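Local structure of glycinin A3B4 subunit (Glycine max, 2D5F) at residues B[112-117]-B[130-135]; B[122-127]-B[357-362]; B[327-332]-B[363-368]; B[68-73]-B[442-447]. The protein probably serves as a seed storage globulin of the 11S family, assembling into hexamers as a nitrogen and carbon reserve for germination. One frame throughout, in Å; residues are numbered along the deposited sequence.

Contact 1: residues B[112-117]-B[130-135]; sequences QKIRHF and PYWTYN. With CO3 (carbonate ion), chain E.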
# COMPACT_ATOMS: atom_id res chain seq x y z
N GLN B 112 3.28 19.67 -24.00
CA GLN B 112 3.85 18.80 -22.98
C GLN B 112 5.14 18.15 -23.46
O GLN B 112 5.50 18.23 -24.63
CB GLN B 112 2.82 17.75 -22.52
CG GLN B 112 1.70 18.37 -21.69
CD GLN B 112 0.65 17.38 -21.20
OE1 GLN B 112 -0.40 17.79 -20.69
NE2 GLN B 112 0.92 16.09 -21.34
N LYS B 113 5.84 17.51 -22.53
CA LYS B 113 7.12 16.86 -22.81
C LYS B 113 7.14 15.97 -24.04
O LYS B 113 6.20 15.21 -24.30
CB LYS B 113 7.56 16.06 -21.59
CG LYS B 113 8.91 15.37 -21.75
CD LYS B 113 9.29 14.58 -20.51
CE LYS B 113 10.67 13.95 -20.66
NZ LYS B 113 11.14 13.37 -19.37
N ILE B 114 8.22 16.06 -24.80
CA ILE B 114 8.40 15.24 -25.99
C ILE B 114 9.38 14.15 -25.60
O ILE B 114 10.47 14.45 -25.10
CB ILE B 114 8.99 16.04 -27.18
CG1 ILE B 114 8.02 17.16 -27.59
CG2 ILE B 114 9.27 15.11 -28.36
CD1 ILE B 114 6.63 16.66 -27.93
N ARG B 115 9.00 12.90 -25.80
CA ARG B 115 9.87 11.79 -25.45
C ARG B 115 10.40 11.14 -26.71
O ARG B 115 9.66 10.87 -27.65
CB ARG B 115 9.10 10.76 -24.61
CG ARG B 115 8.48 11.32 -23.33
CD ARG B 115 6.96 11.13 -23.34
NE ARG B 115 6.28 11.71 -22.19
CZ ARG B 115 6.26 11.18 -20.97
NH1 ARG B 115 5.60 11.79 -19.99
NH2 ARG B 115 6.88 10.04 -20.72
N HIS B 116 11.71 10.89 -26.73
CA HIS B 116 12.36 10.26 -27.86
C HIS B 116 12.50 8.77 -27.65
O HIS B 116 12.67 8.31 -26.52
CB HIS B 116 13.74 10.89 -28.07
CG HIS B 116 13.69 12.33 -28.47
ND1 HIS B 116 13.60 12.73 -29.79
CD2 HIS B 116 13.67 13.46 -27.73
CE1 HIS B 116 13.53 14.05 -29.84
NE2 HIS B 116 13.57 14.52 -28.60
N PHE B 117 12.44 8.01 -28.74
CA PHE B 117 12.59 6.57 -28.66
C PHE B 117 13.45 6.06 -29.80
O PHE B 117 13.58 6.72 -30.84
CB PHE B 117 11.23 5.85 -28.68
CG PHE B 117 10.42 6.10 -29.92
CD1 PHE B 117 9.38 7.03 -29.91
CD2 PHE B 117 10.68 5.40 -31.09
CE1 PHE B 117 8.61 7.26 -31.05
CE2 PHE B 117 9.92 5.62 -32.24
CZ PHE B 117 8.89 6.55 -32.22
N PRO B 130 -4.39 10.30 -24.68
CA PRO B 130 -4.08 10.55 -26.09
C PRO B 130 -2.58 10.52 -26.35
O PRO B 130 -1.79 10.96 -25.51
CB PRO B 130 -4.64 11.95 -26.34
CG PRO B 130 -5.65 12.15 -25.23
CD PRO B 130 -4.98 11.49 -24.06
N TYR B 131 -2.17 10.00 -27.50
CA TYR B 131 -0.76 9.98 -27.85
C TYR B 131 -0.60 10.07 -29.36
O TYR B 131 -1.50 9.67 -30.11
CB TYR B 131 -0.08 8.69 -27.36
CG TYR B 131 -0.27 7.51 -28.28
CD1 TYR B 131 -1.48 6.81 -28.30
CD2 TYR B 131 0.74 7.10 -29.15
CE1 TYR B 131 -1.67 5.74 -29.17
CE2 TYR B 131 0.56 6.02 -30.02
CZ TYR B 131 -0.65 5.35 -30.02
OH TYR B 131 -0.84 4.28 -30.86
N TRP B 132 0.54 10.60 -29.79
CA TRP B 132 0.88 10.73 -31.20
C TRP B 132 2.37 10.41 -31.33
O TRP B 132 3.13 10.58 -30.38
CB TRP B 132 0.62 12.16 -31.71
CG TRP B 132 1.34 13.23 -30.95
CD1 TRP B 132 0.87 13.94 -29.89
CD2 TRP B 132 2.68 13.68 -31.17
NE1 TRP B 132 1.83 14.80 -29.41
CE2 TRP B 132 2.96 14.66 -30.18
CE3 TRP B 132 3.69 13.35 -32.09
CZ2 TRP B 132 4.20 15.31 -30.09
CZ3 TRP B 132 4.92 14.01 -32.00
CH2 TRP B 132 5.16 14.97 -31.00
N THR B 133 2.78 9.93 -32.50
CA THR B 133 4.18 9.59 -32.73
C THR B 133 4.64 10.14 -34.07
O THR B 133 3.84 10.32 -34.99
CB THR B 133 4.41 8.08 -32.70
OG1 THR B 133 3.67 7.47 -33.76
CG2 THR B 133 3.97 7.49 -31.36
N TYR B 134 5.94 10.39 -34.19
CA TYR B 134 6.51 10.94 -35.41
C TYR B 134 7.88 10.34 -35.68
O TYR B 134 8.69 10.17 -34.76
CB TYR B 134 6.63 12.46 -35.27
CG TYR B 134 7.37 13.13 -36.40
CD1 TYR B 134 6.79 13.25 -37.66
CD2 TYR B 134 8.66 13.64 -36.21
CE1 TYR B 134 7.47 13.86 -38.71
CE2 TYR B 134 9.35 14.25 -37.26
CZ TYR B 134 8.75 14.36 -38.50
OH TYR B 134 9.42 14.94 -39.55
N ASN B 135 8.14 10.03 -36.95
CA ASN B 135 9.41 9.46 -37.37
C ASN B 135 10.39 10.61 -37.54
O ASN B 135 10.18 11.50 -38.36
CB ASN B 135 9.22 8.72 -38.69
CG ASN B 135 10.45 7.96 -39.13
OD1 ASN B 135 10.39 7.14 -40.05
ND2 ASN B 135 11.58 8.22 -38.47
C CO3 E . 2.62 4.09 -32.94
O1 CO3 E . 2.48 5.23 -33.49
O2 CO3 E . 1.64 3.59 -32.29
O3 CO3 E . 3.74 3.47 -33.04

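Contact 2: residues B[122-127]-B[357-362]; sequences VLVIPP and LTLPAL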
# COMPACT_ATOMS: atom_id res chain seq x y z
N VAL B 122 10.85 0.12 -25.44
CA VAL B 122 9.48 -0.28 -25.19
C VAL B 122 8.77 1.00 -24.77
O VAL B 122 9.33 1.80 -24.01
CB VAL B 122 9.37 -1.31 -24.05
CG1 VAL B 122 7.92 -1.44 -23.59
CG2 VAL B 122 9.89 -2.65 -24.53
N LEU B 123 7.56 1.20 -25.28
CA LEU B 123 6.77 2.38 -24.94
C LEU B 123 5.49 1.86 -24.31
O LEU B 123 5.01 0.77 -24.67
CB LEU B 123 6.42 3.18 -26.20
CG LEU B 123 7.52 3.46 -27.25
CD1 LEU B 123 6.90 4.18 -28.45
CD2 LEU B 123 8.62 4.31 -26.64
N VAL B 124 4.92 2.62 -23.39
CA VAL B 124 3.68 2.21 -22.74
C VAL B 124 2.64 3.31 -22.89
O VAL B 124 2.92 4.47 -22.57
CB VAL B 124 3.91 1.95 -21.23
CG1 VAL B 124 2.61 1.52 -20.57
CG2 VAL B 124 4.99 0.90 -21.04
N ILE B 125 1.46 2.97 -23.40
CA ILE B 125 0.39 3.95 -23.56
C ILE B 125 -0.67 3.72 -22.48
O ILE B 125 -1.27 2.65 -22.42
CB ILE B 125 -0.33 3.81 -24.92
CG1 ILE B 125 0.68 3.71 -26.07
CG2 ILE B 125 -1.27 5.00 -25.11
CD1 ILE B 125 1.62 4.89 -26.18
N PRO B 126 -0.91 4.71 -21.61
CA PRO B 126 -1.92 4.55 -20.55
C PRO B 126 -3.34 4.55 -21.13
O PRO B 126 -3.60 5.16 -22.17
CB PRO B 126 -1.70 5.77 -19.66
CG PRO B 126 -0.26 6.13 -19.90
CD PRO B 126 -0.12 5.94 -21.39
N PRO B 127 -4.28 3.86 -20.46
CA PRO B 127 -5.66 3.82 -20.95
C PRO B 127 -6.25 5.23 -20.98
O PRO B 127 -6.05 6.02 -20.05
CB PRO B 127 -6.37 2.93 -19.93
CG PRO B 127 -5.27 2.07 -19.38
CD PRO B 127 -4.12 3.03 -19.25
N LEU B 357 9.18 -3.07 -11.58
CA LEU B 357 10.32 -2.68 -10.75
C LEU B 357 11.26 -1.78 -11.54
O LEU B 357 12.16 -1.16 -10.97
CB LEU B 357 11.07 -3.92 -10.24
CG LEU B 357 10.31 -4.95 -9.41
CD1 LEU B 357 11.31 -5.96 -8.89
CD2 LEU B 357 9.59 -4.29 -8.24
N THR B 358 11.07 -1.73 -12.85
CA THR B 358 11.88 -0.87 -13.70
C THR B 358 11.05 0.31 -14.19
O THR B 358 11.51 1.45 -14.18
CB THR B 358 12.41 -1.61 -14.92
OG1 THR B 358 13.42 -2.55 -14.51
CG2 THR B 358 13.00 -0.61 -15.92
N LEU B 359 9.84 0.02 -14.62
CA LEU B 359 8.92 1.04 -15.11
C LEU B 359 7.69 0.94 -14.20
O LEU B 359 6.76 0.18 -14.48
CB LEU B 359 8.56 0.73 -16.57
CG LEU B 359 8.10 1.88 -17.47
CD1 LEU B 359 9.11 3.03 -17.40
CD2 LEU B 359 7.96 1.36 -18.90
N PRO B 360 7.68 1.72 -13.10
CA PRO B 360 6.58 1.73 -12.13
C PRO B 360 5.16 1.90 -12.66
O PRO B 360 4.22 1.42 -12.03
CB PRO B 360 6.99 2.84 -11.16
CG PRO B 360 7.82 3.74 -11.98
CD PRO B 360 8.66 2.77 -12.77
N ALA B 361 5.01 2.57 -13.79
CA ALA B 361 3.68 2.77 -14.37
C ALA B 361 3.03 1.43 -14.72
O ALA B 361 1.80 1.30 -14.74
CB ALA B 361 3.79 3.64 -15.62
N LEU B 362 3.85 0.42 -14.98
CA LEU B 362 3.35 -0.90 -15.34
C LEU B 362 2.53 -1.55 -14.24
O LEU B 362 1.68 -2.40 -14.50
CB LEU B 362 4.51 -1.80 -15.75
CG LEU B 362 5.19 -1.37 -17.05
CD1 LEU B 362 6.43 -2.20 -17.31
CD2 LEU B 362 4.20 -1.50 -18.20

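Contact 3: residues B[327-332]-B[363-368]; sequences CTMKLH and RQFGLS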
# COMPACT_ATOMS: atom_id res chain seq x y z
N CYS B 327 2.66 14.07 -13.78
CA CYS B 327 2.59 14.65 -15.10
C CYS B 327 3.80 14.29 -15.99
O CYS B 327 3.83 14.62 -17.18
CB CYS B 327 2.43 16.16 -14.98
SG CYS B 327 0.79 16.69 -14.36
N THR B 328 4.78 13.61 -15.41
CA THR B 328 5.96 13.18 -16.16
C THR B 328 6.21 11.67 -16.03
O THR B 328 7.34 11.20 -16.14
CB THR B 328 7.25 13.95 -15.72
OG1 THR B 328 7.33 14.02 -14.29
CG2 THR B 328 7.26 15.35 -16.30
N MET B 329 5.12 10.92 -15.79
CA MET B 329 5.12 9.46 -15.67
C MET B 329 6.08 8.88 -16.72
O MET B 329 5.90 9.12 -17.92
CB MET B 329 3.67 8.96 -15.92
CG MET B 329 3.39 7.46 -15.78
SD MET B 329 1.65 6.97 -16.22
CE MET B 329 0.90 6.79 -14.60
N LYS B 330 7.10 8.15 -16.28
CA LYS B 330 8.07 7.55 -17.21
C LYS B 330 7.33 6.49 -18.00
O LYS B 330 6.79 5.55 -17.42
CB LYS B 330 9.22 6.90 -16.45
CG LYS B 330 10.37 6.42 -17.33
CD LYS B 330 11.37 5.62 -16.52
CE LYS B 330 12.80 5.75 -17.06
NZ LYS B 330 12.99 5.16 -18.40
N LEU B 331 7.33 6.62 -19.32
CA LEU B 331 6.59 5.68 -20.14
C LEU B 331 7.37 5.02 -21.26
O LEU B 331 6.80 4.60 -22.27
CB LEU B 331 5.35 6.36 -20.71
CG LEU B 331 4.26 6.67 -19.67
CD1 LEU B 331 3.16 7.50 -20.31
CD2 LEU B 331 3.71 5.36 -19.13
N HIS B 332 8.68 4.91 -21.09
CA HIS B 332 9.50 4.26 -22.09
C HIS B 332 10.81 3.80 -21.46
O HIS B 332 11.34 4.44 -20.54
CB HIS B 332 9.73 5.20 -23.28
CG HIS B 332 11.12 5.72 -23.39
ND1 HIS B 332 11.95 5.41 -24.45
CD2 HIS B 332 11.85 6.53 -22.58
CE1 HIS B 332 13.12 6.00 -24.29
NE2 HIS B 332 13.08 6.68 -23.15
N ARG B 363 2.76 -1.13 -13.00
CA ARG B 363 2.02 -1.70 -11.88
C ARG B 363 0.51 -1.53 -12.06
O ARG B 363 -0.26 -2.45 -11.79
CB ARG B 363 2.46 -1.05 -10.57
CG ARG B 363 1.99 -1.79 -9.34
CD ARG B 363 2.89 -1.49 -8.16
NE ARG B 363 2.91 -2.61 -7.22
CZ ARG B 363 1.86 -3.00 -6.51
NH1 ARG B 363 0.70 -2.37 -6.61
NH2 ARG B 363 1.97 -4.05 -5.69
N GLN B 364 0.08 -0.38 -12.55
CA GLN B 364 -1.35 -0.16 -12.76
C GLN B 364 -1.87 -0.72 -14.08
O GLN B 364 -3.07 -0.87 -14.25
CB GLN B 364 -1.68 1.33 -12.70
CG GLN B 364 -1.50 1.94 -11.31
CD GLN B 364 -2.22 1.15 -10.22
OE1 GLN B 364 -1.78 0.06 -9.84
NE2 GLN B 364 -3.32 1.69 -9.72
N PHE B 365 -0.97 -1.05 -15.01
CA PHE B 365 -1.40 -1.55 -16.32
C PHE B 365 -1.36 -3.07 -16.49
O PHE B 365 -1.81 -3.59 -17.52
CB PHE B 365 -0.58 -0.89 -17.42
CG PHE B 365 -0.50 0.60 -17.30
CD1 PHE B 365 -1.61 1.34 -16.89
CD2 PHE B 365 0.69 1.27 -17.58
CE1 PHE B 365 -1.54 2.73 -16.77
CE2 PHE B 365 0.77 2.66 -17.46
CZ PHE B 365 -0.35 3.39 -17.06
N GLY B 366 -0.84 -3.78 -15.50
CA GLY B 366 -0.78 -5.23 -15.56
C GLY B 366 -0.00 -5.82 -16.74
O GLY B 366 -0.41 -6.84 -17.31
N LEU B 367 1.12 -5.20 -17.09
CA LEU B 367 1.92 -5.70 -18.20
C LEU B 367 3.41 -5.67 -17.92
O LEU B 367 3.91 -4.82 -17.19
CB LEU B 367 1.66 -4.88 -19.46
CG LEU B 367 0.34 -5.08 -20.19
CD1 LEU B 367 0.16 -3.97 -21.20
CD2 LEU B 367 0.34 -6.45 -20.89
N SER B 368 4.13 -6.62 -18.51
CA SER B 368 5.58 -6.69 -18.39
C SER B 368 6.08 -7.38 -19.65
O SER B 368 5.29 -7.78 -20.51
CB SER B 368 6.00 -7.47 -17.14
OG SER B 368 5.45 -8.76 -17.12

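Contact 4: residues B[68-73]-B[442-447]; sequences MIIVVQ and VVFKTH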
# COMPACT_ATOMS: atom_id res chain seq x y z
N MET B 68 1.49 -1.89 -24.86
CA MET B 68 2.92 -1.98 -24.60
C MET B 68 3.50 -2.14 -26.00
O MET B 68 3.18 -3.10 -26.70
CB MET B 68 3.27 -3.18 -23.74
CG MET B 68 4.76 -3.33 -23.54
SD MET B 68 5.17 -4.53 -22.29
CE MET B 68 5.37 -3.45 -20.90
N ILE B 69 4.33 -1.19 -26.40
CA ILE B 69 4.91 -1.20 -27.74
C ILE B 69 6.42 -1.37 -27.75
O ILE B 69 7.13 -0.80 -26.92
CB ILE B 69 4.59 0.12 -28.45
CG1 ILE B 69 3.10 0.44 -28.31
CG2 ILE B 69 4.98 0.04 -29.92
CD1 ILE B 69 2.74 1.85 -28.71
N ILE B 70 6.92 -2.18 -28.67
CA ILE B 70 8.35 -2.34 -28.81
C ILE B 70 8.71 -1.82 -30.19
O ILE B 70 8.10 -2.20 -31.19
CB ILE B 70 8.82 -3.82 -28.67
CG1 ILE B 70 10.35 -3.86 -28.76
CG2 ILE B 70 8.18 -4.70 -29.73
CD1 ILE B 70 10.97 -5.19 -28.43
N VAL B 71 9.66 -0.90 -30.23
CA VAL B 71 10.11 -0.31 -31.49
C VAL B 71 11.18 -1.24 -32.02
O VAL B 71 12.24 -1.38 -31.41
CB VAL B 71 10.74 1.08 -31.27
CG1 VAL B 71 11.15 1.67 -32.60
CG2 VAL B 71 9.75 1.99 -30.57
N VAL B 72 10.91 -1.88 -33.16
CA VAL B 72 11.88 -2.79 -33.73
C VAL B 72 12.73 -2.18 -34.84
O VAL B 72 13.65 -2.82 -35.33
CB VAL B 72 11.20 -4.08 -34.26
CG1 VAL B 72 10.42 -4.76 -33.12
CG2 VAL B 72 10.29 -3.77 -35.43
N GLN B 73 12.44 -0.95 -35.24
CA GLN B 73 13.21 -0.30 -36.29
C GLN B 73 13.01 1.21 -36.35
O GLN B 73 11.88 1.70 -36.25
CB GLN B 73 12.86 -0.88 -37.67
CG GLN B 73 13.78 -0.40 -38.79
CD GLN B 73 13.32 -0.83 -40.18
OE1 GLN B 73 12.66 -0.07 -40.89
NE2 GLN B 73 13.66 -2.05 -40.56
N VAL B 442 10.63 -10.68 -28.40
CA VAL B 442 10.14 -10.01 -27.21
C VAL B 442 8.98 -10.88 -26.76
O VAL B 442 8.37 -11.56 -27.59
CB VAL B 442 9.62 -8.58 -27.51
CG1 VAL B 442 8.48 -8.63 -28.52
CG2 VAL B 442 9.13 -7.94 -26.21
N VAL B 443 8.70 -10.89 -25.47
CA VAL B 443 7.59 -11.67 -24.96
C VAL B 443 6.78 -10.76 -24.07
O VAL B 443 7.28 -10.29 -23.05
CB VAL B 443 8.02 -12.84 -24.06
CG1 VAL B 443 6.82 -13.74 -23.79
CG2 VAL B 443 9.13 -13.59 -24.68
N PHE B 444 5.54 -10.50 -24.47
CA PHE B 444 4.68 -9.66 -23.66
C PHE B 444 4.00 -10.58 -22.65
O PHE B 444 3.58 -11.69 -23.00
CB PHE B 444 3.64 -8.97 -24.53
CG PHE B 444 4.22 -8.13 -25.64
CD1 PHE B 444 4.26 -8.61 -26.95
CD2 PHE B 444 4.69 -6.84 -25.38
CE1 PHE B 444 4.76 -7.81 -27.99
CE2 PHE B 444 5.19 -6.03 -26.41
CZ PHE B 444 5.23 -6.52 -27.72
N LYS B 445 3.90 -10.16 -21.40
CA LYS B 445 3.24 -10.98 -20.38
C LYS B 445 2.19 -10.11 -19.69
O LYS B 445 2.46 -8.97 -19.32
CB LYS B 445 4.27 -11.52 -19.38
CG LYS B 445 5.36 -12.35 -20.06
CD LYS B 445 6.29 -13.02 -19.06
CE LYS B 445 7.40 -13.77 -19.79
NZ LYS B 445 8.31 -14.44 -18.82
N THR B 446 0.99 -10.67 -19.52
CA THR B 446 -0.12 -9.95 -18.91
C THR B 446 -0.17 -9.84 -17.38
O THR B 446 -1.18 -10.14 -16.75
CB THR B 446 -1.47 -10.50 -19.44
OG1 THR B 446 -1.52 -11.92 -19.27
CG2 THR B 446 -1.63 -10.17 -20.92
N HIS B 447 0.95 -9.41 -16.82
CA HIS B 447 1.07 -9.18 -15.39
C HIS B 447 2.20 -8.17 -15.24
O HIS B 447 3.19 -8.24 -15.97
CB HIS B 447 1.38 -10.48 -14.65
CG HIS B 447 1.26 -10.37 -13.16
ND1 HIS B 447 2.21 -9.74 -12.38
CD2 HIS B 447 0.29 -10.79 -12.31
CE1 HIS B 447 1.83 -9.77 -11.11
NE2 HIS B 447 0.67 -10.40 -11.04

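Contact 1: residues B[112-117]-B[130-135]
I114 and W132 make an apolar contact across strand 75-80 in the N-terminal cupin barrel, where strands 107-118 and 131-135 flank it without bonding to each other. I114 CD1 meets the edge of the indole near its plane, 3.5 Å from W132 CZ2. A chi1 of 57° sets W132 CG between its backbone N and carbonyl carbon and carries the six-membered ring toward the isoleucine, whose long branch spans the remaining gap. Further along, F117 CZ comes to 4.4 Å from Y134 O, obliquely to the phenyl ring.

Strand 131-135 also contributes to a carbonate site. T133 OG1 donates to CO3 O1 at 2.6 Å and Y131 OH to CO3 O2 at 2.9 Å, the latter oxygen lying at the edge of the tyrosine ring. R50 and H58 complete the grip on the ion, which was probably picked up from the crystallisation solution. Two hydroxyls suit such a site because each offers a proton to an anion oxygen.

Between the two segments runs strand 75-80, bonded to R115 and F117 on one edge and to W132 on the other; W132 and I114 also pack on P463 of a second subunit.

Contact 2: residues B[122-127]-B[357-362]
V124 gives up the most surface here, and it does so to two leucines, L359 and L362, that belong to one tight turn. The valine stands on strand 121-125 with its CA-CB bond directed at the turn. Its CG1 is anti to the backbone N (chi1 -179°), which leaves CG2 beside that nitrogen and aimed between the leucines. CG2 accordingly touches twice: L359 CD2 at 3.7 Å and L362 CD2 at 3.8 Å. CG1 adds a looser approach to L362 CD2 of 4.2 Å. One methyl is thus shared by two partners, and a beta-branched residue, compact and at home in a strand, fits such a place.

The leucines arrive differently. L359 and V124 slide past one another in opposite senses, whereas L362 and V124 cross obliquely; each leucine offers a single branch, CD2. What brings the pair side by side is a type I beta turn from L359 to L362, closed by L362 N donating to L359 O at 3.0 Å. P360 follows the first residue of the turn, where its restricted phi is welcome. No hydrogen bond joins the segments; the match is wholly apolar and buried.

In the fold, the contact ties a strand of the N-terminal cupin to a loop of the C-terminal one. Strand 121-125 lies between strands 67-73 and 332-334 of its sheet, while the turn leads from strand 349-354 into helix 362-365.

Contact 3: residues B[327-332]-B[363-368]
The F365 ring is met at its edge by both partners from 327-332, M329 SD and L331 CD2, and nothing of that segment lies over either face. V124, P126 and P127, which also pack on this ring, all sit to one side of its plane. The sulfur stands 4.2 Å from F365 CZ and 5.5 Å from the ring centroid, 79° off the normal, so this is a Met-aromatic contact of the edge kind. L331 CD2 is next to it, 4.3 Å from F365 CE2.

M329 and F365 come from opposite directions. The methionine chain is extended through chi1 (-177°) and chi2, which carries SD to the phenyl edge; the bend at chi3 only turns the terminal methyl CE. A long, flexible side chain suits a loop whose backbone keeps its distance from the helix. F365 lies on that short, weakly bonded helix, and G366 is the first residue to leave helical geometry, with positive phi, a conformation that glycine adopts easily.

Polar groups around the loop are answered within it or nearby. K330 NZ donates to H332 O at 2.8 Å and pairs with E333, while M329 O accepts a bond from R115. C327, at the start of the loop, is disulfide-bonded to C85.

A divalent sulfur near the plane of a ring faces its slightly positive C-H edge, an arrangement that is probably only weakly favourable; with no hydrogen bond across the segments, dispersion and burial of apolar surface probably supply most of the attraction.

Contact 4: residues B[68-73]-B[442-447]
M68 and F444, together with I70 and V442, form the tight part of this contact. With CG anti to the backbone N (chi1 177°) and an extended chi2, M68 brings SD to 3.9 Å from F444 CD2; the bend at chi3 sets only the direction of CE. The sulfur lies in the plane of the phenyl ring at its edge, 5.2 Å from the centroid, which makes a Met-aromatic contact. The carbonyl M68 O is closer still, 3.6 Å from F444 CE2, but stands oblique to the ring. Beside this pair, I70 reaches toward V442 tip to tip, CD1 lying 3.8 Å from V442 CB, while its other branch, CG2, approaches F444 CZ at 4.0 Å.

The two strands belong to separate sheets, one from each cupin domain. Their portions 68-73 and 442-445 face each other almost antiparallel (173°), with axes 9.5 Å apart. That is too far for backbone bonding, so the interface is filled mainly by side chains, in the manner of the bicupin architecture of 11S globulins. Alternate residues point inward, as a strand requires, and large apolar ones bridge the gap.

Toward the ends the packing thins. V72 and Q73 are partly exposed and form a classic beta bulge opposite V142. At the other end T446 centres an inverse gamma turn, also partly exposed, and its OG1 is hydrogen-bonded to Q155 of a fifth subunit.

How the contacts relate
Contacts 2 and 3 are practically one site, their centres about 2 Å apart and joined by a probable hydrogen bond from V124 N to L331 O (2.9 Å). Contact 4 lies about 11 Å from contact 2, centre to centre; its segment 68-73 is on the neighbouring strand of the same sheet, with a probable hydrogen bond from L123 N to I69 O (2.6 Å). Contact 3 continues into contact 4 through S368 O and K445 N, 2.9 Å apart. The centre of contact 1 is about 15 Å from those of contacts 2 and 3, and R115 NH2 probably hydrogen-bonds to M329 O (3.1 Å). It alone holds carbonate-binding residues, whereas contacts 2 and 4 join the two cupin halves.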